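Local atomic coordinates of ribonucleoside-diphosphate reductase, alpha chain (Actinobacillus ureae ATCC 25976, PDB entry 6DQX), a protein that probably catalyses the reduction of ribonucleoside diphosphates to the corresponding 2'-deoxyribonucleoside diphosphates, as the catalytic subunit of a class Id ribonucleotide reductase. Residues R99-S104 and S321-K326; S93-D98 and D317-E322; S287-L292 and R338-H343. All coordinates share one frame; numbering follows the deposited sequence.

Contact 1: R99-S104 and S321-K326; sequences RGLPIS and SEFIEK. With EDO (1,2-ethanediol), chain F.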
loop_
_atom_site.group_PDB
_atom_site.type_symbol
_atom_site.label_atom_id
_atom_site.label_comp_id
_atom_site.label_asym_id
_atom_site.label_seq_id
_atom_site.Cartn_x
_atom_site.Cartn_y
_atom_site.Cartn_z
ATOM N N ARG A 99 -21.118 -7.487 -11.459
ATOM C CA ARG A 99 -20.026 -7.669 -10.512
ATOM C C ARG A 99 -18.724 -8.130 -11.174
ATOM O O ARG A 99 -18.746 -8.762 -12.243
ATOM C CB ARG A 99 -20.419 -8.641 -9.393
ATOM C CG ARG A 99 -20.656 -10.093 -9.798
ATOM C CD ARG A 99 -20.815 -10.968 -8.568
ATOM N NE ARG A 99 -20.887 -12.394 -8.889
ATOM C CZ ARG A 99 -21.043 -13.372 -7.989
ATOM N NH1 ARG A 99 -21.153 -13.092 -6.686
ATOM N NH2 ARG A 99 -21.095 -14.643 -8.382
ATOM N N GLY A 100 -17.605 -7.785 -10.537
ATOM C CA GLY A 100 -16.300 -8.380 -10.846
ATOM C C GLY A 100 -15.792 -8.199 -12.261
ATOM O O GLY A 100 -16.218 -7.296 -13.009
ATOM N N LEU A 101 -14.838 -9.057 -12.602
ATOM C CA LEU A 101 -14.223 -9.078 -13.921
ATOM C C LEU A 101 -14.030 -10.546 -14.315
ATOM O O LEU A 101 -13.857 -11.404 -13.450
ATOM C CB LEU A 101 -12.876 -8.356 -13.930
ATOM C CG LEU A 101 -12.902 -6.837 -13.686
ATOM C CD1 LEU A 101 -11.506 -6.304 -13.460
ATOM C CD2 LEU A 101 -13.575 -6.118 -14.852
ATOM N N PRO A 102 -14.017 -10.826 -15.621
ATOM C CA PRO A 102 -13.887 -12.219 -16.096
ATOM C C PRO A 102 -12.449 -12.664 -16.428
ATOM O O PRO A 102 -12.279 -13.738 -17.025
ATOM C CB PRO A 102 -14.783 -12.194 -17.342
ATOM C CG PRO A 102 -14.463 -10.866 -17.931
ATOM C CD PRO A 102 -14.376 -9.927 -16.734
ATOM N N ILE A 103 -11.433 -11.879 -16.050
ATOM C CA ILE A 103 -10.020 -12.186 -16.339
ATOM C C ILE A 103 -9.417 -13.089 -15.252
ATOM O O ILE A 103 -9.894 -13.092 -14.131
ATOM C CB ILE A 103 -9.135 -10.935 -16.552
ATOM C CG1 ILE A 103 -9.294 -9.924 -15.400
ATOM C CG2 ILE A 103 -9.486 -10.248 -17.885
ATOM C CD1 ILE A 103 -8.158 -8.944 -15.230
ATOM N N SER A 104 -8.391 -13.858 -15.622
ATOM C CA SER A 104 -7.717 -14.845 -14.716
ATOM C C SER A 104 -6.243 -14.531 -14.397
ATOM O O SER A 104 -5.574 -15.303 -13.705
ATOM C CB SER A 104 -7.825 -16.267 -15.328
ATOM O OG SER A 104 -9.162 -16.757 -15.189
ATOM N N SER A 321 -13.745 -8.788 -24.719
ATOM C CA SER A 321 -14.568 -7.599 -25.002
ATOM C C SER A 321 -15.306 -7.107 -23.740
ATOM O O SER A 321 -15.340 -5.898 -23.479
ATOM C CB SER A 321 -15.538 -7.859 -26.154
ATOM O OG SER A 321 -14.822 -8.111 -27.342
ATOM N N GLU A 322 -15.814 -8.033 -22.923
ATOM C CA GLU A 322 -16.412 -7.655 -21.635
ATOM C C GLU A 322 -15.418 -7.001 -20.681
ATOM O O GLU A 322 -15.736 -5.961 -20.057
ATOM C CB GLU A 322 -17.081 -8.838 -20.925
ATOM C CG GLU A 322 -17.671 -8.428 -19.585
ATOM C CD GLU A 322 -18.462 -9.506 -18.922
ATOM O OE1 GLU A 322 -19.624 -9.679 -19.315
ATOM O OE2 GLU A 322 -17.922 -10.159 -18.003
ATOM N N PHE A 323 -14.237 -7.609 -20.520
ATOM C CA PHE A 323 -13.227 -6.992 -19.687
ATOM C C PHE A 323 -12.944 -5.570 -20.174
ATOM O O PHE A 323 -12.865 -4.640 -19.356
ATOM C CB PHE A 323 -11.922 -7.796 -19.586
ATOM C CG PHE A 323 -10.813 -7.017 -18.966
ATOM C CD1 PHE A 323 -10.726 -6.897 -17.573
ATOM C CD2 PHE A 323 -9.911 -6.315 -19.750
ATOM C CE1 PHE A 323 -9.739 -6.116 -16.998
ATOM C CE2 PHE A 323 -8.918 -5.530 -19.174
ATOM C CZ PHE A 323 -8.829 -5.436 -17.799
ATOM N N ILE A 324 -12.765 -5.401 -21.479
ATOM C CA ILE A 324 -12.466 -4.076 -22.036
ATOM C C ILE A 324 -13.593 -3.109 -21.657
ATOM O O ILE A 324 -13.298 -2.018 -21.158
ATOM C CB ILE A 324 -12.196 -4.149 -23.559
ATOM C CG1 ILE A 324 -10.851 -4.851 -23.817
ATOM C CG2 ILE A 324 -12.197 -2.762 -24.234
ATOM C CD1 ILE A 324 -10.749 -5.486 -25.186
ATOM N N GLU A 325 -14.848 -3.502 -21.874
ATOM C CA GLU A 325 -16.003 -2.604 -21.608
ATOM C C GLU A 325 -16.100 -2.235 -20.120
ATOM O O GLU A 325 -16.344 -1.067 -19.771
ATOM C CB GLU A 325 -17.309 -3.248 -22.094
ATOM C CG GLU A 325 -18.602 -2.456 -21.895
ATOM C CD GLU A 325 -18.589 -1.070 -22.532
ATOM O OE1 GLU A 325 -19.318 -0.188 -22.015
ATOM O OE2 GLU A 325 -17.861 -0.850 -23.536
ATOM N N LYS A 326 -15.911 -3.228 -19.255
ATOM C CA LYS A 326 -15.994 -3.030 -17.808
ATOM C C LYS A 326 -14.857 -2.203 -17.240
ATOM O O LYS A 326 -15.075 -1.384 -16.323
ATOM C CB LYS A 326 -16.043 -4.375 -17.075
ATOM C CG LYS A 326 -17.368 -5.091 -17.185
ATOM C CD LYS A 326 -17.369 -6.302 -16.268
ATOM C CE LYS A 326 -18.745 -6.903 -16.109
ATOM N NZ LYS A 326 -18.685 -7.915 -15.012
HETATM C C1 EDO F . -17.262 -9.248 -30.087
HETATM O O1 EDO F . -17.263 -8.932 -28.687
HETATM C C2 EDO F . -16.099 -10.149 -30.464
HETATM O O2 EDO F . -14.881 -9.681 -29.895
#

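Contact 2: S93-D98 and D317-E322; sequences SNFGLD and DVVMSE. With EDO (1,2-ethanediol), chain F.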
loop_
_atom_site.group_PDB
_atom_site.type_symbol
_atom_site.label_atom_id
_atom_site.label_comp_id
_atom_site.label_asym_id
_atom_site.label_seq_id
_atom_site.Cartn_x
_atom_site.Cartn_y
_atom_site.Cartn_z
ATOM N N SER A 93 -18.384 -16.833 -12.372
ATOM C CA SER A 93 -18.821 -15.853 -11.347
ATOM C C SER A 93 -19.421 -14.573 -11.917
ATOM O O SER A 93 -20.446 -14.079 -11.392
ATOM C CB SER A 93 -17.683 -15.524 -10.386
ATOM O OG SER A 93 -17.318 -16.672 -9.646
ATOM N N ASN A 94 -18.792 -14.030 -12.966
ATOM C CA ASN A 94 -18.986 -12.646 -13.371
ATOM C C ASN A 94 -19.399 -12.397 -14.806
ATOM O O ASN A 94 -19.844 -11.298 -15.105
ATOM C CB ASN A 94 -17.685 -11.844 -13.098
ATOM C CG ASN A 94 -17.154 -12.031 -11.671
ATOM O OD1 ASN A 94 -15.942 -12.122 -11.464
ATOM N ND2 ASN A 94 -18.068 -12.105 -10.680
ATOM N N PHE A 95 -19.204 -13.349 -15.727
ATOM C CA PHE A 95 -19.490 -13.060 -17.141
ATOM C C PHE A 95 -20.952 -12.688 -17.389
ATOM O O PHE A 95 -21.858 -13.400 -16.955
ATOM C CB PHE A 95 -19.090 -14.245 -18.049
ATOM C CG PHE A 95 -19.338 -13.993 -19.514
ATOM C CD1 PHE A 95 -18.615 -13.037 -20.197
ATOM C CD2 PHE A 95 -20.314 -14.700 -20.211
ATOM C CE1 PHE A 95 -18.848 -12.786 -21.549
ATOM C CE2 PHE A 95 -20.561 -14.447 -21.561
ATOM C CZ PHE A 95 -19.814 -13.521 -22.234
ATOM N N GLY A 96 -21.178 -11.589 -18.112
ATOM C CA GLY A 96 -22.520 -11.099 -18.370
ATOM C C GLY A 96 -23.216 -10.427 -17.183
ATOM O O GLY A 96 -24.348 -9.991 -17.321
ATOM N N LEU A 97 -22.558 -10.342 -16.030
ATOM C CA LEU A 97 -23.119 -9.712 -14.830
ATOM C C LEU A 97 -22.393 -8.399 -14.501
ATOM O O LEU A 97 -21.311 -8.114 -15.015
ATOM C CB LEU A 97 -23.014 -10.661 -13.633
ATOM C CG LEU A 97 -23.548 -12.087 -13.778
ATOM C CD1 LEU A 97 -23.340 -12.872 -12.498
ATOM C CD2 LEU A 97 -25.013 -12.086 -14.178
ATOM N N ASP A 98 -22.990 -7.593 -13.621
ATOM C CA ASP A 98 -22.354 -6.329 -13.204
ATOM C C ASP A 98 -21.091 -6.521 -12.370
ATOM O O ASP A 98 -20.105 -5.808 -12.559
ATOM C CB ASP A 98 -23.354 -5.469 -12.421
ATOM C CG ASP A 98 -24.488 -4.971 -13.286
ATOM O OD1 ASP A 98 -24.332 -4.931 -14.526
ATOM O OD2 ASP A 98 -25.544 -4.602 -12.726
ATOM N N ASP A 317 -12.809 -14.543 -26.872
ATOM C CA ASP A 317 -12.717 -13.198 -27.425
ATOM C C ASP A 317 -13.839 -12.288 -26.931
ATOM O O ASP A 317 -13.584 -11.138 -26.631
ATOM C CB ASP A 317 -12.666 -13.213 -28.937
ATOM C CG ASP A 317 -12.192 -11.901 -29.506
ATOM O OD1 ASP A 317 -11.089 -11.455 -29.123
ATOM O OD2 ASP A 317 -12.906 -11.305 -30.346
ATOM N N VAL A 318 -15.068 -12.787 -26.826
ATOM C CA VAL A 318 -16.144 -11.933 -26.260
ATOM C C VAL A 318 -15.983 -11.682 -24.773
ATOM O O VAL A 318 -16.381 -10.630 -24.283
ATOM C CB VAL A 318 -17.570 -12.452 -26.544
ATOM C CG1 VAL A 318 -17.776 -12.536 -28.008
ATOM C CG2 VAL A 318 -17.889 -13.785 -25.927
ATOM N N VAL A 319 -15.391 -12.639 -24.050
ATOM C CA VAL A 319 -15.004 -12.416 -22.675
ATOM C C VAL A 319 -14.024 -11.245 -22.548
ATOM O O VAL A 319 -14.215 -10.352 -21.711
ATOM C CB VAL A 319 -14.450 -13.712 -22.031
ATOM C CG1 VAL A 319 -13.823 -13.425 -20.673
ATOM C CG2 VAL A 319 -15.564 -14.770 -21.910
ATOM N N MET A 320 -13.004 -11.194 -23.407
ATOM C CA MET A 320 -12.096 -10.054 -23.415
ATOM C C MET A 320 -12.813 -8.744 -23.775
ATOM O O MET A 320 -12.524 -7.703 -23.182
ATOM C CB MET A 320 -10.924 -10.291 -24.390
ATOM C CG MET A 320 -9.725 -9.360 -24.204
ATOM S SD MET A 320 -8.941 -9.316 -22.568
ATOM C CE MET A 320 -9.233 -10.994 -21.969
ATOM N N SER A 321 -13.745 -8.788 -24.719
ATOM C CA SER A 321 -14.568 -7.599 -25.002
ATOM C C SER A 321 -15.306 -7.107 -23.740
ATOM O O SER A 321 -15.340 -5.898 -23.479
ATOM C CB SER A 321 -15.538 -7.859 -26.154
ATOM O OG SER A 321 -14.822 -8.111 -27.342
ATOM N N GLU A 322 -15.814 -8.033 -22.923
ATOM C CA GLU A 322 -16.412 -7.655 -21.635
ATOM C C GLU A 322 -15.418 -7.001 -20.681
ATOM O O GLU A 322 -15.736 -5.961 -20.057
ATOM C CB GLU A 322 -17.081 -8.838 -20.925
ATOM C CG GLU A 322 -17.671 -8.428 -19.585
ATOM C CD GLU A 322 -18.462 -9.506 -18.922
ATOM O OE1 GLU A 322 -19.624 -9.679 -19.315
ATOM O OE2 GLU A 322 -17.922 -10.159 -18.003
HETATM C C1 EDO F . -17.262 -9.248 -30.087
HETATM O O1 EDO F . -17.263 -8.932 -28.687
HETATM C C2 EDO F . -16.099 -10.149 -30.464
HETATM O O2 EDO F . -14.881 -9.681 -29.895
#

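Contact 3: S287-L292 and R338-H343; sequences SFVCCL and RFATRH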
loop_
_atom_site.group_PDB
_atom_site.type_symbol
_atom_site.label_atom_id
_atom_site.label_comp_id
_atom_site.label_asym_id
_atom_site.label_seq_id
_atom_site.Cartn_x
_atom_site.Cartn_y
_atom_site.Cartn_z
ATOM N N SER A 287 -0.304 -3.410 -18.400
ATOM C CA SER A 287 -0.270 -4.560 -17.468
ATOM C C SER A 287 -1.003 -5.703 -18.195
ATOM O O SER A 287 -2.132 -5.529 -18.661
ATOM C CB SER A 287 -0.976 -4.220 -16.175
ATOM O OG SER A 287 -0.229 -3.216 -15.512
ATOM N N PHE A 288 -0.357 -6.857 -18.327
ATOM C CA PHE A 288 -1.016 -7.956 -19.050
ATOM C C PHE A 288 -2.214 -8.487 -18.303
ATOM O O PHE A 288 -2.219 -8.548 -17.067
ATOM C CB PHE A 288 -0.034 -9.053 -19.482
ATOM C CG PHE A 288 0.591 -9.859 -18.360
ATOM C CD1 PHE A 288 -0.137 -10.785 -17.638
ATOM C CD2 PHE A 288 1.949 -9.740 -18.096
ATOM C CE1 PHE A 288 0.484 -11.563 -16.640
ATOM C CE2 PHE A 288 2.562 -10.507 -17.107
ATOM C CZ PHE A 288 1.830 -11.401 -16.388
ATOM N N VAL A 289 -3.256 -8.819 -19.070
ATOM C CA VAL A 289 -4.389 -9.578 -18.602
ATOM C C VAL A 289 -4.726 -10.637 -19.645
ATOM O O VAL A 289 -4.401 -10.499 -20.823
ATOM C CB VAL A 289 -5.620 -8.699 -18.309
ATOM C CG1 VAL A 289 -5.334 -7.741 -17.166
ATOM C CG2 VAL A 289 -6.038 -7.887 -19.532
ATOM N N CYS A 290 -5.445 -11.659 -19.203
ATOM C CA CYS A 290 -5.817 -12.769 -20.093
ATOM C C CYS A 290 -7.023 -13.480 -19.495
ATOM O O CYS A 290 -7.278 -13.381 -18.302
ATOM C CB CYS A 290 -4.628 -13.725 -20.212
ATOM S SG CYS A 290 -4.706 -14.876 -21.594
ATOM N N CYS A 291 -7.775 -14.186 -20.312
ATOM C CA CYS A 291 -8.871 -14.988 -19.801
ATOM C C CYS A 291 -8.667 -16.399 -20.270
ATOM O O CYS A 291 -7.893 -16.653 -21.201
ATOM C CB CYS A 291 -10.208 -14.464 -20.248
ATOM S SG CYS A 291 -10.381 -14.368 -22.019
ATOM N N LEU A 292 -9.338 -17.313 -19.616
ATOM C CA LEU A 292 -9.110 -18.719 -19.888
ATOM C C LEU A 292 -10.373 -19.509 -19.840
ATOM O O LEU A 292 -11.351 -19.132 -19.204
ATOM C CB LEU A 292 -8.070 -19.301 -18.937
ATOM C CG LEU A 292 -8.373 -19.622 -17.484
ATOM C CD1 LEU A 292 -9.051 -20.978 -17.318
ATOM C CD2 LEU A 292 -7.099 -19.606 -16.631
ATOM N N ARG A 338 -5.720 -0.770 -21.450
ATOM C CA ARG A 338 -4.892 -0.505 -22.613
ATOM C C ARG A 338 -4.371 -1.826 -23.211
ATOM O O ARG A 338 -4.501 -2.079 -24.418
ATOM C CB ARG A 338 -3.720 0.408 -22.259
ATOM C CG ARG A 338 -2.801 0.693 -23.430
ATOM C CD ARG A 338 -1.792 1.758 -23.092
ATOM N NE ARG A 338 -0.750 1.848 -24.103
ATOM C CZ ARG A 338 -0.862 2.455 -25.290
ATOM N NH1 ARG A 338 -1.982 3.034 -25.685
ATOM N NH2 ARG A 338 0.180 2.463 -26.099
ATOM N N PHE A 339 -3.804 -2.668 -22.362
ATOM C CA PHE A 339 -3.300 -3.953 -22.836
ATOM C C PHE A 339 -4.348 -4.782 -23.524
ATOM O O PHE A 339 -4.122 -5.261 -24.642
ATOM C CB PHE A 339 -2.678 -4.795 -21.694
ATOM C CG PHE A 339 -2.124 -6.108 -22.177
ATOM C CD1 PHE A 339 -2.949 -7.208 -22.308
ATOM C CD2 PHE A 339 -0.786 -6.220 -22.522
ATOM C CE1 PHE A 339 -2.455 -8.434 -22.739
ATOM C CE2 PHE A 339 -0.274 -7.427 -22.984
ATOM C CZ PHE A 339 -1.108 -8.528 -23.095
ATOM N N ALA A 340 -5.478 -4.987 -22.863
ATOM C CA ALA A 340 -6.556 -5.781 -23.428
ATOM C C ALA A 340 -7.027 -5.214 -24.773
ATOM O O ALA A 340 -7.154 -5.963 -25.732
ATOM C CB ALA A 340 -7.732 -5.883 -22.499
ATOM N N THR A 341 -7.240 -3.909 -24.822
ATOM C CA THR A 341 -7.644 -3.224 -26.073
ATOM C C THR A 341 -6.668 -3.492 -27.240
ATOM O O THR A 341 -7.090 -3.766 -28.370
ATOM C CB THR A 341 -7.776 -1.715 -25.853
ATOM O OG1 THR A 341 -8.765 -1.513 -24.838
ATOM C CG2 THR A 341 -8.207 -1.002 -27.179
ATOM N N ARG A 342 -5.369 -3.396 -26.977
ATOM C CA ARG A 342 -4.391 -3.481 -28.037
ATOM C C ARG A 342 -3.954 -4.893 -28.420
ATOM O O ARG A 342 -3.550 -5.112 -29.562
ATOM C CB ARG A 342 -3.192 -2.628 -27.688
ATOM C CG ARG A 342 -3.582 -1.185 -27.449
ATOM C CD ARG A 342 -2.429 -0.392 -26.906
ATOM N NE ARG A 342 -1.432 -0.043 -27.899
ATOM C CZ ARG A 342 -0.135 -0.362 -27.883
ATOM N NH1 ARG A 342 0.431 -1.093 -26.933
ATOM N NH2 ARG A 342 0.626 0.098 -28.855
ATOM N N HIS A 343 -4.006 -5.830 -27.461
ATOM C CA HIS A 343 -3.478 -7.193 -27.622
ATOM C C HIS A 343 -4.555 -8.253 -27.803
ATOM O O HIS A 343 -4.372 -9.187 -28.579
ATOM C CB HIS A 343 -2.659 -7.601 -26.377
ATOM C CG HIS A 343 -1.358 -6.877 -26.242
ATOM N ND1 HIS A 343 -1.245 -5.570 -25.802
ATOM C CD2 HIS A 343 -0.106 -7.306 -26.463
ATOM C CE1 HIS A 343 0.039 -5.232 -25.788
ATOM N NE2 HIS A 343 0.748 -6.270 -26.191
#

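Contact 1: R99-S104 and S321-K326
The ammonium group of K326 reaches from the helix into a cluster of loop carbonyls. NZ donates to G100 O at 3.2 Å, lies 2.9 Å from R99 O, and bonds to L97 O just before the loop segment. NZ approaches G100 O from above the carbonyl plane, 60° out of it and away from the lone pairs. The chain gets there fully extended beyond CG, with CG turned anti to the carbonyl carbon (chi1 -74°). A long ion pair, 3.8 Å from K326 NZ to E322 OE2, adds a carboxylate on the same face of the helix, and the two charges probably steady each other weakly. E322 spends its other oxygen on G96 N, while its OE2 lies over the ring of P102, 3.5 Å from CG.

Next to this polar edge the contact is apolar. L101 and K326 run past each other in opposite directions, L101 CD2 touching K326 CB at 3.8 Å, while the other methyl, CD1, meets the rim of the F323 ring near its plane at CE1. I103 comes to the same ring obliquely: CG2 touches F323 CD1 at 3.6 Å and CD1 touches F323 CE1 at 3.7 Å. L101 and I103 together cover the CD1-CE1 side of the F323 ring, which also meets V289 of strand 288-296 and A340 of helix 334-343. S321, which does not meet the loop, hydrogen-bonds through OG to O1 of an ethanediol, probably from the crystallisation liquor, at 2.9 Å. The arrangement is that of the ribonucleotide reductase alpha/beta barrel, where the loop leading into strand 105-109 lies along an outer helix, here 308-327, and tucks its side chains between helix and sheet.

Contact 2: S93-D98 and D317-E322
The ring of F95 lies obliquely across the valines of helix 308-327, CE1 touching V319 CG2 at 3.9 Å and CZ reaching V318 CG2 at 4.2 Å. With CG anti to the backbone N (chi1 -179°), the ring swings out of the turn and over the helix. Its CD1 corner also meets the carboxylate of E322, 3.6 Å from OE1; ring and carboxylate planes are 32° apart. F315 and H62 pack edge-to-face with the same ring, which places F95 between helix 308-327 and helix 52-67. Its side chain is about 9 Å from that of H65, a residue seen to bind magnesium in this protein, though no ion sits on it here.

F95 and G96 occupy the corners of a type II beta turn from N94 to L97, closed by L97 N to N94 O at 3.0 Å, that ends helix 89-94 and starts the loop leading to the barrel strand 105-109. G96 takes the positive phi of the turn's second corner, and its N-H points at helix 308-327. There it gives E322 OE1 a short bond of 2.7 Å, somewhat bent at 154°, using the syn lone pair of the carboxylate. E322 OE2 stands 3.4 Å from F95 CA. Earlier on the helix, D317 OD2 accepts from ethanediol O2 at 2.6 Å and is salt-bridged to R407, while its OD1 pairs with R344.

Contact 3: S287-L292 and R338-H343
Strand 288-290 and helix 338-343 cross at 65° with their axes 7.6 Å apart, close enough for F288 and F339 to bring their CA atoms within 6.0 Å. The F339 side chain spans the distance. A chi1 of -179° sends its ring out toward the strand, and there one face turns to the backbone. The CA of F288 sits squarely over that face, 3.7 Å from the ring centroid and only 6° off the normal, a CH-pi contact, while F288 CB rests 3.8 Å from F339 CZ. The F288 ring itself leads away, so the two aromatic rings do not stack.

Backbone oxygens crowd the same phenylalanine: S287 O is 3.2 Å from F339 CB, and V289 O approaches CE1 obliquely at 3.4 Å. Next along the helix, A340 offers its methyl to V289 CG2 at 4.0 Å. These buried residues form the seam of a beta-alpha-beta unit in the barrel: after strand 288-296 the chain runs through helices 308-327 and 334-343 and re-enters the sheet as the parallel neighbour 347-351. A340 also touches M320 and F323 of the preceding helix, and V289 meets I103 of the loop before strand 105-109.

The opposite face of F339 is taken by H343, whose ND1 lies offset toward the rim. That nitrogen donates a bent bond of 3.1 Å to F339 O, nearly in the imidazole plane; the same oxygen accepts from H343 N, so two donors from one residue hold it and help keep the imidazole against that face of F339. R338 NH2 lies over the face of the R342 guanidinium, while R342 CD lies over that of R338; R338 is bridged to D285 and R342 to E286 and E399.

Contacts 1 and 2 are neighbours on helix 308-327, sharing S321 and E322, and both receive the loop that follows helix 89-94; contact 3 lies closer to the chain centre, where strand 288-296 meets the next helix, 334-343. The first two are partly buried and mixed in chemistry, with charged side chains gripping backbone groups of the loop: K326 takes carbonyls, E322 an N-H. Contact 3 is wholly buried, and apolar and CH-pi contacts hold its two segments together. Contact 1 bridges to contact 3 through S104 N to C290 O and F323 against A340, contact 2 through M320 against C291 and A340.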